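Local atomic coordinates of transcription antitermination protein NusB (Thermotoga maritima, PDB entry 1TZV), a protein that probably binds the boxA antiterminator sequence of ribosomal RNA operons and so takes part in transcription antitermination needed to transcribe rRNA genes. Residues Ile110-Tyr114 with Gly115-Ser119; Asp81-Val84 with Leu85-Ala88; Asp40-Ala43 with Lys44-Arg48. All blocks are in the same frame, centred on the assembly; numbering follows the deposited sequence.

Contact 1 (Ile110-Tyr114 with Gly115-Ser119); sequences IAKRY and GTENS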
loop_
_atom_site.group_PDB
_atom_site.type_symbol
_atom_site.label_atom_id
_atom_site.label_comp_id
_atom_site.label_asym_id
_atom_site.label_seq_id
_atom_site.Cartn_x
_atom_site.Cartn_y
_atom_site.Cartn_z
ATOM N N ILE A 110 -8.507 1.059 4.066
ATOM C CA ILE A 110 -7.861 2.355 3.892
ATOM C C ILE A 110 -8.565 3.148 2.804
ATOM O O ILE A 110 -8.810 4.347 2.964
ATOM C CB ILE A 110 -6.359 2.193 3.556
ATOM C CG1 ILE A 110 -5.640 1.485 4.714
ATOM C CG2 ILE A 110 -5.721 3.587 3.324
ATOM C CD1 ILE A 110 -4.138 1.201 4.433
ATOM N N ALA A 111 -8.904 2.507 1.694
ATOM C CA ALA A 111 -9.589 3.200 0.611
ATOM C C ALA A 111 -10.922 3.762 1.085
ATOM O O ALA A 111 -11.276 4.883 0.717
ATOM C CB ALA A 111 -9.812 2.258 -0.567
ATOM N N LYS A 112 -11.659 3.017 1.896
ATOM C CA LYS A 112 -12.948 3.501 2.398
ATOM C C LYS A 112 -12.753 4.620 3.417
ATOM O O LYS A 112 -13.532 5.582 3.459
ATOM C CB LYS A 112 -13.726 2.354 3.031
ATOM C CG LYS A 112 -14.268 1.389 2.010
ATOM C CD LYS A 112 -15.108 0.303 2.679
ATOM C CE LYS A 112 -15.763 -0.598 1.653
ATOM N NZ LYS A 112 -16.686 -1.563 2.316
ATOM N N ARG A 113 -11.699 4.508 4.215
ATOM C CA ARG A 113 -11.352 5.478 5.249
ATOM C C ARG A 113 -11.274 6.888 4.683
ATOM O O ARG A 113 -11.866 7.831 5.243
ATOM C CB ARG A 113 -9.989 5.080 5.858
ATOM C CG ARG A 113 -9.414 5.971 6.956
ATOM C CD ARG A 113 -8.057 5.398 7.419
ATOM N NE ARG A 113 -7.413 6.241 8.426
ATOM C CZ ARG A 113 -7.684 6.200 9.725
ATOM N NH1 ARG A 113 -7.053 7.010 10.554
ATOM N NH2 ARG A 113 -8.581 5.341 10.195
ATOM N N TYR A 114 -10.564 7.036 3.575
ATOM C CA TYR A 114 -10.351 8.334 2.960
ATOM C C TYR A 114 -11.144 8.559 1.698
ATOM O O TYR A 114 -10.983 9.598 1.062
ATOM C CB TYR A 114 -8.878 8.525 2.614
ATOM C CG TYR A 114 -7.951 8.359 3.784
ATOM C CD1 TYR A 114 -7.204 7.197 3.948
ATOM C CD2 TYR A 114 -7.831 9.361 4.728
ATOM C CE1 TYR A 114 -6.362 7.043 5.038
ATOM C CE2 TYR A 114 -6.989 9.228 5.819
ATOM C CZ TYR A 114 -6.261 8.062 5.968
ATOM O OH TYR A 114 -5.424 7.923 7.050
ATOM N N GLY A 115 -12.001 7.598 1.357
ATOM C CA GLY A 115 -12.818 7.717 0.159
ATOM C C GLY A 115 -14.257 7.399 0.469
ATOM O O GLY A 115 -14.817 7.876 1.454
ATOM N N THR A 116 -14.870 6.585 -0.390
ATOM C CA THR A 116 -16.269 6.177 -0.247
ATOM C C THR A 116 -16.396 4.667 -0.392
ATOM O O THR A 116 -15.411 3.963 -0.655
ATOM C CB THR A 116 -17.144 6.755 -1.366
ATOM O OG1 THR A 116 -16.735 6.186 -2.621
ATOM C CG2 THR A 116 -17.013 8.294 -1.429
ATOM N N GLU A 117 -17.615 4.170 -0.238
ATOM C CA GLU A 117 -17.865 2.745 -0.388
ATOM C C GLU A 117 -17.468 2.355 -1.812
ATOM O O GLU A 117 -16.924 1.270 -2.034
ATOM C CB GLU A 117 -19.344 2.442 -0.164
ATOM C CG GLU A 117 -19.672 0.961 -0.074
ATOM C CD GLU A 117 -19.829 0.486 1.358
ATOM O OE1 GLU A 117 -20.945 0.054 1.721
ATOM O OE2 GLU A 117 -18.842 0.549 2.124
ATOM N N ASN A 118 -17.733 3.235 -2.774
ATOM C CA ASN A 118 -17.389 2.966 -4.165
ATOM C C ASN A 118 -15.877 2.832 -4.333
ATOM O O ASN A 118 -15.421 2.020 -5.146
ATOM C CB ASN A 118 -17.929 4.057 -5.089
ATOM C CG ASN A 118 -19.438 3.996 -5.248
ATOM O OD1 ASN A 118 -20.043 4.873 -5.866
ATOM N ND2 ASN A 118 -20.050 2.956 -4.700
ATOM N N SER A 119 -15.095 3.625 -3.588
ATOM C CA SER A 119 -13.618 3.528 -3.637
ATOM C C SER A 119 -13.205 2.136 -3.200
ATOM O O SER A 119 -12.356 1.482 -3.826
ATOM C CB SER A 119 -12.942 4.478 -2.637
ATOM O OG SER A 119 -13.413 5.799 -2.768
HETATM O O HOH W 1 -10.345 6.195 -1.600
HETATM O O HOH W 2 -13.846 9.169 3.587
#
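The carboxylate of E117 is met by K112 from above its plane: NZ stands 55° out of it and reaches OE2 at 3.0 Å in a salt bridge, with K112 CE close behind. A second flat group is the ring of Y114, with R113 CG over the centre of one face, 3.7 Å above the plane, and I110 CG2 at the edge. Both belong to the short connection between helix 100-114 and helix 117-134, whose second helix opens with a capping box made by T116 and S119.

The side chain of K112 runs extended beyond CG, while that of E117 bends at its second torsion to turn the carboxylate back across the turn. E117 has two conformers, and the bridge is described for one of them, so it is doubtful as a constant feature. The Y114 ring also meets that of F13, on helix 5-19. Its CE1 and OH lie at the edge of the R113 guanidinium, in whose plane R113 NE donates to Y114 OH at 2.9 Å.

Past Y114, G115 N makes a weak bond to K112 O (3.3 Å). T116 is the N-cap: its OG1 accepts from S119 N at 3.2 Å, while S119 OG accepts from T116 N. S119 OG is placed for this by standing anti to its own carbonyl carbon (chi1 -52°), and the bond to T116 N is nearly straight at 172°.

Two waters bridge backbone and side-chain atoms of the turn. One donates to both R113 O and G115 O, tying the first helix to the linker. The other donates to A111 O at 2.8 Å and weakly accepts from S119 OG at 3.3 Å, spanning the two helices.

Contact 2 (Asp81-Val84 with Leu85-Ala88); sequences DRNV and LRLA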
loop_
_atom_site.group_PDB
_atom_site.type_symbol
_atom_site.label_atom_id
_atom_site.label_comp_id
_atom_site.label_asym_id
_atom_site.label_seq_id
_atom_site.Cartn_x
_atom_site.Cartn_y
_atom_site.Cartn_z
ATOM N N ASP A 81 -6.528 6.253 -3.754
ATOM C CA ASP A 81 -6.631 4.977 -4.451
ATOM C C ASP A 81 -5.326 4.550 -5.111
ATOM O O ASP A 81 -4.965 3.368 -5.079
ATOM C CB ASP A 81 -7.769 5.044 -5.463
ATOM C CG ASP A 81 -9.123 5.155 -4.795
ATOM O OD1 ASP A 81 -9.216 4.817 -3.591
ATOM O OD2 ASP A 81 -10.081 5.570 -5.495
ATOM N N ARG A 82 -4.607 5.478 -5.725
ATOM C CA ARG A 82 -3.338 5.143 -6.353
ATOM C C ARG A 82 -2.354 4.575 -5.329
ATOM O O ARG A 82 -1.698 3.534 -5.557
ATOM C CB ARG A 82 -2.735 6.410 -7.007
ATOM C CG ARG A 82 -1.255 6.281 -7.416
ATOM C CD ARG A 82 -0.782 7.426 -8.333
ATOM N NE ARG A 82 -0.999 8.739 -7.737
ATOM C CZ ARG A 82 -2.030 9.525 -8.023
ATOM N NH1 ARG A 82 -2.142 10.685 -7.404
ATOM N NH2 ARG A 82 -2.918 9.178 -8.949
ATOM N N ASN A 83 -2.257 5.223 -4.178
ATOM C CA ASN A 83 -1.299 4.762 -3.185
ATOM C C ASN A 83 -1.755 3.540 -2.394
ATOM O O ASN A 83 -0.910 2.737 -1.971
ATOM C CB ASN A 83 -0.861 5.952 -2.343
ATOM C CG ASN A 83 -0.039 6.923 -3.163
ATOM O OD1 ASN A 83 -0.498 8.038 -3.518
ATOM N ND2 ASN A 83 1.123 6.504 -3.545
ATOM N N VAL A 84 -3.056 3.362 -2.222
ATOM C CA VAL A 84 -3.533 2.137 -1.584
ATOM C C VAL A 84 -3.177 0.985 -2.551
ATOM O O VAL A 84 -2.714 -0.077 -2.105
ATOM C CB VAL A 84 -5.062 2.160 -1.360
ATOM C CG1 VAL A 84 -5.590 0.725 -1.062
ATOM C CG2 VAL A 84 -5.376 3.067 -0.189
ATOM N N LEU A 85 -3.370 1.159 -3.850
ATOM C CA LEU A 85 -3.037 0.092 -4.791
ATOM C C LEU A 85 -1.542 -0.197 -4.788
ATOM O O LEU A 85 -1.122 -1.362 -4.815
ATOM C CB LEU A 85 -3.539 0.437 -6.200
ATOM C CG LEU A 85 -5.067 0.383 -6.345
ATOM C CD1 LEU A 85 -5.461 0.908 -7.733
ATOM C CD2 LEU A 85 -5.593 -1.052 -6.162
ATOM N N ARG A 86 -0.706 0.832 -4.733
ATOM C CA ARG A 86 0.745 0.623 -4.687
ATOM C C ARG A 86 1.143 -0.150 -3.428
ATOM O O ARG A 86 1.908 -1.127 -3.488
ATOM C CB ARG A 86 1.501 1.959 -4.689
ATOM C CG ARG A 86 1.517 2.654 -6.018
ATOM C CD ARG A 86 1.941 4.088 -5.827
ATOM N NE ARG A 86 2.379 4.664 -7.098
ATOM C CZ ARG A 86 2.585 5.965 -7.294
ATOM N NH1 ARG A 86 3.024 6.391 -8.471
ATOM N NH2 ARG A 86 2.301 6.834 -6.330
ATOM N N LEU A 87 0.633 0.287 -2.287
ATOM C CA LEU A 87 0.936 -0.333 -0.999
ATOM C C LEU A 87 0.497 -1.798 -0.944
ATOM O O LEU A 87 1.261 -2.691 -0.528
ATOM C CB LEU A 87 0.260 0.480 0.119
ATOM C CG LEU A 87 0.296 -0.037 1.563
ATOM C CD1 LEU A 87 1.692 -0.493 1.946
ATOM C CD2 LEU A 87 -0.171 1.079 2.490
ATOM N N ALA A 88 -0.734 -2.057 -1.358
ATOM C CA ALA A 88 -1.268 -3.418 -1.361
ATOM C C ALA A 88 -0.536 -4.319 -2.352
ATOM O O ALA A 88 -0.321 -5.506 -2.049
ATOM C CB ALA A 88 -2.777 -3.404 -1.688
#
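R82 and R86, one turn apart on helix 79-94, lie side by side and point the same way. Four consecutive i to i+4 hydrogen bonds join the two segments: L85 N to D81 O, R86 N to R82 O, L87 N to N83 O and A88 N to V84 O. Their lengths run only from 2.9 to 3.0 Å, so the helix passes through unbroken.

The polar side chains come next. R82 CD packs over one face of the R86 guanidinium, 3.6 Å above its plane and toward the rim. CG anti to the backbone N (chi1 166°) and an extended second torsion bring R82 CD there; the bend at chi3 (56°) then turns the R82 guanidinium out of line with that of R86, whose chain runs extended from CG to NE. The two guanidinium planes stand 76° apart, so they do not stack, and R82 NE stays 4.1 Å from R86 NH2. R82 is held by E20 and by the carbonyls of L74 and L77, R86 by a salt bridge to D62. A weak, long ion pair from R86 NH2 to E20 probably helps the two positive groups share this place.

Side-chain carbons also approach the carbonyls one turn back, as is ordinary in a helix: L85 CG lies 3.2 Å from D81 O, and A88 CB lies 3.4 Å from V84 O. Apolar packing is made with other helices. V84 packs on F13, A107 and I110, L85 on I126 and L127, L87 on V12, Y50 and I54, and A88 on A107 and L127.

A central helix flanked by helices 5-19, 41-56, 100-114 and 117-134, with V84, L85, L87 and A88 packed on these neighbours and R82 and R86 paired to acids, is the core of the all-helical NusB fold.

Contact 3 (Asp40-Ala43 with Lys44-Arg48); sequences DKKA and KEDAR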
loop_
_atom_site.group_PDB
_atom_site.type_symbol
_atom_site.label_atom_id
_atom_site.label_comp_id
_atom_site.label_asym_id
_atom_site.label_seq_id
_atom_site.Cartn_x
_atom_site.Cartn_y
_atom_site.Cartn_z
ATOM N N ASP A 40 6.371 1.168 17.941
ATOM C CA ASP A 40 7.420 0.349 18.539
ATOM C C ASP A 40 8.519 -0.015 17.543
ATOM O O ASP A 40 8.397 0.233 16.334
ATOM C CB ASP A 40 6.845 -0.905 19.248
ATOM C CG ASP A 40 6.145 -1.884 18.309
ATOM O OD1 ASP A 40 6.333 -1.807 17.076
ATOM O OD2 ASP A 40 5.410 -2.777 18.815
ATOM N N LYS A 41 9.614 -0.568 18.052
ATOM C CA LYS A 41 10.755 -0.925 17.214
ATOM C C LYS A 41 10.383 -1.730 15.964
ATOM O O LYS A 41 10.856 -1.429 14.860
ATOM C CB LYS A 41 11.788 -1.687 18.068
ATOM C CG LYS A 41 12.976 -2.239 17.296
ATOM C CD LYS A 41 13.902 -3.037 18.210
ATOM C CE LYS A 41 15.045 -3.675 17.430
ATOM N NZ LYS A 41 15.979 -2.658 16.866
ATOM N N LYS A 42 9.540 -2.741 16.130
ATOM C CA LYS A 42 9.117 -3.587 15.013
ATOM C C LYS A 42 8.301 -2.799 13.976
ATOM O O LYS A 42 8.506 -2.949 12.770
ATOM C CB LYS A 42 8.287 -4.764 15.539
ATOM C CG LYS A 42 7.710 -5.662 14.465
ATOM C CD LYS A 42 8.774 -6.477 13.763
ATOM C CE LYS A 42 8.183 -7.208 12.563
ATOM N NZ LYS A 42 6.822 -7.738 12.865
ATOM N N ALA A 43 7.381 -1.964 14.443
ATOM C CA ALA A 43 6.565 -1.179 13.510
ATOM C C ALA A 43 7.443 -0.206 12.717
ATOM O O ALA A 43 7.211 0.014 11.526
ATOM C CB ALA A 43 5.492 -0.428 14.265
ATOM N N LYS A 44 8.458 0.374 13.351
ATOM C CA LYS A 44 9.334 1.287 12.633
ATOM C C LYS A 44 10.132 0.519 11.597
ATOM O O LYS A 44 10.316 0.974 10.477
ATOM C CB LYS A 44 10.284 2.001 13.598
ATOM C CG LYS A 44 9.597 2.999 14.504
ATOM C CD LYS A 44 10.613 3.655 15.447
ATOM C CE LYS A 44 9.954 4.700 16.335
ATOM N NZ LYS A 44 10.875 5.187 17.402
ATOM N N GLU A 45 10.637 -0.641 11.990
ATOM C CA GLU A 45 11.405 -1.484 11.085
ATOM C C GLU A 45 10.542 -1.874 9.882
ATOM O O GLU A 45 10.968 -1.771 8.733
ATOM C CB GLU A 45 11.853 -2.754 11.822
ATOM C CG GLU A 45 12.651 -3.743 11.006
ATOM C CD GLU A 45 12.846 -5.060 11.742
ATOM O OE1 GLU A 45 12.888 -5.039 12.995
ATOM O OE2 GLU A 45 12.968 -6.108 11.069
ATOM N N ASP A 46 9.332 -2.346 10.162
ATOM C CA ASP A 46 8.434 -2.765 9.095
ATOM C C ASP A 46 8.063 -1.612 8.159
ATOM O O ASP A 46 8.164 -1.756 6.946
ATOM C CB ASP A 46 7.166 -3.385 9.683
ATOM C CG ASP A 46 7.435 -4.677 10.433
ATOM O OD1 ASP A 46 8.474 -5.315 10.173
ATOM O OD2 ASP A 46 6.585 -5.060 11.266
ATOM N N ALA A 47 7.657 -0.479 8.721
ATOM C CA ALA A 47 7.276 0.666 7.888
ATOM C C ALA A 47 8.422 1.099 6.990
ATOM O O ALA A 47 8.227 1.370 5.808
ATOM C CB ALA A 47 6.815 1.806 8.749
ATOM N N ARG A 48 9.640 1.126 7.542
ATOM C CA ARG A 48 10.814 1.500 6.752
ATOM C C ARG A 48 11.066 0.503 5.600
ATOM O O ARG A 48 11.398 0.911 4.477
ATOM C CB ARG A 48 12.059 1.606 7.664
ATOM C CG ARG A 48 11.994 2.799 8.584
ATOM C CD ARG A 48 13.065 2.754 9.687
ATOM N NE ARG A 48 12.931 3.930 10.535
ATOM C CZ ARG A 48 13.178 3.951 11.843
ATOM N NH1 ARG A 48 13.013 5.073 12.526
ATOM N NH2 ARG A 48 13.587 2.852 12.453
HETATM O O HOH W 3 14.834 -3.129 14.082
#
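From D40 onward the backbone turns into helix 41-56, and K44 N, E45 N, D46 N and A47 N bond in turn to the carbonyls four residues earlier. D40 is the N-cap. Its OD1 accepts from A43 N at 2.8 Å, the donor meeting it nearly along its C-O bond, and its backbone N is held by T3 OG1.

K42 reaches one turn along the helix to D46. The lysine chain leaves with CG anti to the backbone N and bends at its second and fourth torsions, which carries NZ to 3.1 Å from D46 OD2 as a salt bridge. K42 CE makes an unusually close approach to the same OD2, at 3.0 Å. D46 OD1 pairs with R49, so both oxygens of this acid face positive groups.

On the outer side, K41 and E45 keep their charged ends apart and meet through a water, which accepts from K41 NZ at 3.0 Å and donates to E45 OE1 at 2.9 Å. Further along the helix, R48, paired with E32, lays its guanidinium against K44, whose CB sits 3.6 Å above the plane, offset toward the rim.

How the contacts relate
All three contacts are local ones along the helices, but they sit at different depths. Contact 2 is core, in the middle of helix 79-94, with its centre about 4 Å from that of the chain. Contacts 1 and 3 lie farther out, about 14 and 15 Å from it: contact 1 is a surface connection between two helices, contact 3 a partly buried helix start. Contacts 1 and 2 touch, I110 CG2 meeting V84 CG2 at 3.6 Å; contact 3 touches neither, its nearest atoms about 8 Å from contact 2. Both outer contacts use an N-cap, water and a lysine-to-acid bridge, whereas the core one relies on apolar packing and arginines held by acids and carbonyls from other parts of the chain.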